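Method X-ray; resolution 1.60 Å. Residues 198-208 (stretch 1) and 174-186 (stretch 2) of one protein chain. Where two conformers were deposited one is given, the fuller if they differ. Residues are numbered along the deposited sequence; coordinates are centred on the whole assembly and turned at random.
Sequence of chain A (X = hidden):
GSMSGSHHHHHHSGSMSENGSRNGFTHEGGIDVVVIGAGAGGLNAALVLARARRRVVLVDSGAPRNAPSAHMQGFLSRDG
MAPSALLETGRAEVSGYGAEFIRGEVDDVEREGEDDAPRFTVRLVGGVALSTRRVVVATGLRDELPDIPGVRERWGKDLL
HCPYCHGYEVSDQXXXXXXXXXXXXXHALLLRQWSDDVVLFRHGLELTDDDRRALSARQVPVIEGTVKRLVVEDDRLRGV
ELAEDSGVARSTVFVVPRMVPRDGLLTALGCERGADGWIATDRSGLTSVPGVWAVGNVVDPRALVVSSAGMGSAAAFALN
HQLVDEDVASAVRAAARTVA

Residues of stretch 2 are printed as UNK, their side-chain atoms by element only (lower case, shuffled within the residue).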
# COMPACT_ATOMS: atom_id res chain seq x y z
N VAL A 198 -12.18 -6.13 -29.20
CA VAL A 198 -13.02 -6.19 -28.01
C VAL A 198 -14.48 -6.03 -28.42
O VAL A 198 -14.83 -5.07 -29.10
CB VAL A 198 -12.66 -5.07 -27.00
CG1 VAL A 198 -13.54 -5.15 -25.76
CG2 VAL A 198 -11.19 -5.16 -26.61
N VAL A 199 -15.33 -6.97 -28.00
CA VAL A 199 -16.75 -6.95 -28.32
C VAL A 199 -17.59 -6.88 -27.04
O VAL A 199 -17.31 -7.61 -26.08
CB VAL A 199 -17.16 -8.21 -29.12
CG1 VAL A 199 -18.67 -8.35 -29.21
CG2 VAL A 199 -16.54 -8.16 -30.51
N LEU A 200 -18.60 -6.02 -27.04
CA LEU A 200 -19.57 -5.97 -25.95
C LEU A 200 -20.82 -6.75 -26.34
O LEU A 200 -21.46 -6.45 -27.34
CB LEU A 200 -19.96 -4.52 -25.63
CG LEU A 200 -21.06 -4.32 -24.57
CD1 LEU A 200 -20.63 -4.86 -23.22
CD2 LEU A 200 -21.45 -2.85 -24.46
N PHE A 201 -21.14 -7.77 -25.55
CA PHE A 201 -22.41 -8.48 -25.68
C PHE A 201 -23.42 -7.73 -24.82
O PHE A 201 -23.40 -7.85 -23.60
CB PHE A 201 -22.23 -9.94 -25.24
CG PHE A 201 -21.26 -10.70 -26.09
CD1 PHE A 201 -21.67 -11.34 -27.25
CD2 PHE A 201 -19.91 -10.77 -25.74
CE1 PHE A 201 -20.77 -12.03 -28.04
CE2 PHE A 201 -19.01 -11.46 -26.53
CZ PHE A 201 -19.44 -12.09 -27.69
N ARG A 202 -24.30 -6.96 -25.46
CA ARG A 202 -25.17 -6.04 -24.72
C ARG A 202 -26.06 -6.73 -23.69
O ARG A 202 -26.28 -6.19 -22.61
CB ARG A 202 -26.04 -5.20 -25.66
CG ARG A 202 -26.82 -4.12 -24.92
CD ARG A 202 -27.53 -3.16 -25.86
NE ARG A 202 -28.74 -3.74 -26.45
CZ ARG A 202 -29.96 -3.60 -25.94
NH1 ARG A 202 -30.14 -2.90 -24.83
NH2 ARG A 202 -31.00 -4.16 -26.54
N HIS A 203 -26.57 -7.92 -24.02
CA HIS A 203 -27.36 -8.70 -23.06
C HIS A 203 -28.55 -7.90 -22.49
O HIS A 203 -28.89 -8.03 -21.31
CB HIS A 203 -26.43 -9.19 -21.93
CG HIS A 203 -27.01 -10.27 -21.08
ND1 HIS A 203 -27.45 -11.47 -21.60
CD2 HIS A 203 -27.19 -10.36 -19.74
CE1 HIS A 203 -27.89 -12.24 -20.62
NE2 HIS A 203 -27.74 -11.59 -19.48
N GLY A 204 -29.15 -7.06 -23.32
CA GLY A 204 -30.27 -6.21 -22.89
C GLY A 204 -29.93 -5.10 -21.91
O GLY A 204 -30.83 -4.51 -21.30
N LEU A 205 -28.64 -4.80 -21.74
CA LEU A 205 -28.20 -3.66 -20.94
C LEU A 205 -28.65 -2.36 -21.60
O LEU A 205 -28.50 -2.20 -22.82
CB LEU A 205 -26.68 -3.67 -20.81
CG LEU A 205 -26.00 -2.69 -19.85
CD1 LEU A 205 -26.40 -2.97 -18.41
CD2 LEU A 205 -24.49 -2.80 -20.02
N GLU A 206 -29.21 -1.44 -20.82
CA GLU A 206 -29.64 -0.14 -21.34
C GLU A 206 -28.41 0.72 -21.65
O GLU A 206 -27.65 1.06 -20.75
CB GLU A 206 -30.54 0.59 -20.34
CG GLU A 206 -31.82 -0.15 -19.96
CD GLU A 206 -32.93 -0.02 -20.99
OE1 GLU A 206 -32.65 0.38 -22.14
OE2 GLU A 206 -34.09 -0.32 -20.64
N LEU A 207 -28.23 1.06 -22.93
CA LEU A 207 -27.13 1.92 -23.36
C LEU A 207 -27.64 3.34 -23.60
O LEU A 207 -28.72 3.53 -24.17
CB LEU A 207 -26.50 1.39 -24.66
CG LEU A 207 -25.27 0.48 -24.60
CD1 LEU A 207 -25.20 -0.36 -23.33
CD2 LEU A 207 -25.23 -0.40 -25.84
N THR A 208 -26.87 4.33 -23.16
CA THR A 208 -27.18 5.73 -23.41
C THR A 208 -26.56 6.16 -24.74
O THR A 208 -25.76 5.43 -25.33
CB THR A 208 -26.63 6.64 -22.30
OG1 THR A 208 -25.20 6.61 -22.30
CG2 THR A 208 -27.15 6.20 -20.93
N UNK A 174 -8.86 -11.92 -29.01
CA UNK A 174 -10.28 -11.58 -29.14
C UNK A 174 -10.99 -11.62 -27.79
O UNK A 174 -11.28 -12.71 -27.27
c UNK A 174 -9.64 -13.32 -30.69
c UNK A 174 -10.83 -12.64 -30.11
c UNK A 174 -8.56 -13.21 -29.66
N UNK A 175 -11.26 -10.45 -27.23
CA UNK A 175 -11.85 -10.33 -25.90
C UNK A 175 -13.33 -9.99 -25.99
O UNK A 175 -13.76 -9.25 -26.87
c UNK A 175 -9.09 -8.11 -24.20
c UNK A 175 -11.14 -9.23 -25.09
c UNK A 175 -9.61 -9.23 -25.10
c UNK A 175 -9.05 -10.57 -24.67
N UNK A 176 -14.11 -10.54 -25.06
CA UNK A 176 -15.53 -10.22 -24.95
C UNK A 176 -15.85 -9.63 -23.59
O UNK A 176 -15.14 -9.87 -22.62
N UNK A 177 -16.92 -8.83 -23.54
CA UNK A 177 -17.45 -8.30 -22.28
C UNK A 177 -18.95 -8.57 -22.24
O UNK A 177 -19.67 -8.24 -23.18
c UNK A 177 -17.21 -6.78 -22.16
c UNK A 177 -15.73 -6.46 -22.30
c UNK A 177 -17.75 -6.26 -20.83
N UNK A 178 -19.43 -9.19 -21.15
CA UNK A 178 -20.86 -9.46 -21.00
C UNK A 178 -21.56 -8.26 -20.37
O UNK A 178 -21.08 -7.69 -19.39
c UNK A 178 -21.10 -10.70 -20.14
c UNK A 178 -20.82 -13.13 -19.64
c UNK A 178 -20.38 -11.99 -20.54
c UNK A 178 -20.62 -12.33 -22.00
N UNK A 179 -22.71 -7.88 -20.93
CA UNK A 179 -23.49 -6.75 -20.42
C UNK A 179 -24.37 -7.12 -19.24
O UNK A 179 -25.59 -6.98 -19.30
N UNK A 180 -23.73 -7.58 -18.17
CA UNK A 180 -24.43 -8.08 -16.98
C UNK A 180 -24.36 -7.10 -15.80
O UNK A 180 -24.86 -7.40 -14.71
c UNK A 180 -24.10 -10.50 -17.60
o UNK A 180 -22.43 -9.30 -16.35
c UNK A 180 -23.84 -9.43 -16.54
N UNK A 181 -23.75 -5.94 -16.03
CA UNK A 181 -23.54 -4.94 -14.99
C UNK A 181 -23.58 -3.53 -15.60
O UNK A 181 -23.23 -3.37 -16.77
c UNK A 181 -22.18 -5.17 -14.31
o UNK A 181 -21.71 -4.00 -13.65
N UNK A 182 -23.98 -2.52 -14.81
CA UNK A 182 -23.92 -1.14 -15.31
C UNK A 182 -22.50 -0.66 -15.66
O UNK A 182 -22.36 0.32 -16.38
c UNK A 182 -24.47 -0.31 -14.14
c UNK A 182 -25.26 -1.26 -13.31
c UNK A 182 -24.61 -2.60 -13.48
N UNK A 183 -21.48 -1.34 -15.14
CA UNK A 183 -20.09 -1.00 -15.45
C UNK A 183 -19.53 -1.61 -16.72
O UNK A 183 -18.37 -1.36 -17.07
N UNK A 184 -20.33 -2.41 -17.43
CA UNK A 184 -19.85 -3.16 -18.59
C UNK A 184 -19.33 -2.29 -19.74
O UNK A 184 -18.33 -2.64 -20.37
c UNK A 184 -20.93 -4.10 -19.10
N UNK A 185 -19.99 -1.17 -20.01
CA UNK A 185 -19.56 -0.27 -21.09
C UNK A 185 -18.17 0.29 -20.80
O UNK A 185 -17.28 0.19 -21.64
c UNK A 185 -19.99 1.91 -22.30
c UNK A 185 -20.57 0.88 -21.33
c UNK A 185 -21.88 0.34 -21.87
N UNK A 186 -17.99 0.86 -19.61
CA UNK A 186 -16.69 1.40 -19.21
C UNK A 186 -15.62 0.30 -19.20
O UNK A 186 -14.46 0.55 -19.54
n UNK A 186 -14.52 6.49 -16.41
c UNK A 186 -17.46 3.45 -17.89
c UNK A 186 -15.20 5.35 -16.34
n UNK A 186 -14.56 4.24 -16.00
c UNK A 186 -17.39 4.18 -16.56
c UNK A 186 -16.76 2.09 -17.85
n UNK A 186 -16.51 5.35 -16.60

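Position 174 has three side-chain carbons, and the ring they form closes onto the backbone N; it touches nothing on stretch 1. A ring through the backbone nitrogen identifies Pro-174.

Position 175 has four carbons, forked at the second. Its CB lies 4.3 Å from Val-198 CG2, and its backbone O accepts from Val-199 N at 3.0 Å with an N-H...O angle of 159°. The fork after an unbranched CB gives Leu-175.

Position 176 has no side-chain atoms, so it is Gly-176. An ideal CB placed here would fall 2.9 Å from Phe-201 CE2, a clash; the bare CA lets the ring edge approach, with Phe-201 CE2 4.0 Å from Gly-176 CA.

Position 177 has three carbons, one carrying the other two, hence a branch at CB and Val-177. Its CG1 packs 4.0 Å from Leu-200 CD1 and its CG2 4.3 Å from Val-198 CG1. Val-177 N donates to Val-199 O and Val-177 O accepts from Phe-201 N, both at 2.8 Å.

Position 178 again shows four carbons forked at the second: Leu-178. Its side chain starts on the same sheet face as that of Phe-201, and Leu-178 CD2 comes 4.1 Å from Phe-201 CD2.

Position 179 lacks side-chain atoms and is Gly-179. An ideal CB would lie 2.2 Å from Arg-202 O and 2.8 Å from Phe-201 O, both clashes. Gly-179 N donates to Phe-201 O at 2.8 Å, the last rung of the ladder.

Position 180 has one carbon bearing an oxygen and a carbon, which is Thr-180; its CG2 lies 3.8 Å from His-203 CD2.

Position 181 has one carbon followed by one oxygen, giving Ser-181. Leu-205 CD2 reaches its backbone O at 3.5 Å.

Position 182 repeats the three-carbon ring onto N, so it is Pro-182; its N lies 4.4 Å from Leu-205 CD1.

Position 183 has no side-chain atoms and no contact with stretch 1: Gly-183. Here an ideal CB would have room. Gly-183 N donates to Ser-181 OG at 3.1 Å, a capping bond ahead of the helix.

Position 184 has a single carbon, Ala-184, whose CB meets Leu-205 CD2 at 3.9 Å and Leu-200 CD1 at 4.2 Å.

Position 185 has one carbon carrying two others, Val-185; its CG2 lies 3.7 Å from Leu-207 CD1 and 4.1 Å from Leu-200 CD2.

Position 186 has three carbons, a nitrogen, then a carbon carrying two more nitrogens. This guanidinium chain is Arg-186, out of reach of stretch 1.

The contact joins two parallel strands, 22° apart in direction, through four backbone hydrogen bonds that alternate in donor strand. Val-198 and Leu-200 share one face with Leu-175 and Val-177; Val-199 and Phe-201 share the other with Leu-178. Beyond the strands, a type I' turn from Arg-202 to Leu-205 brings Leu-205 back toward stretch 2, where apolar packing against Ala-184 and Val-185 extends the contact to the helix start. Together the stretches bury 688 Å².

Stretch 2 (174-186) PLGVLGTSPGAVR
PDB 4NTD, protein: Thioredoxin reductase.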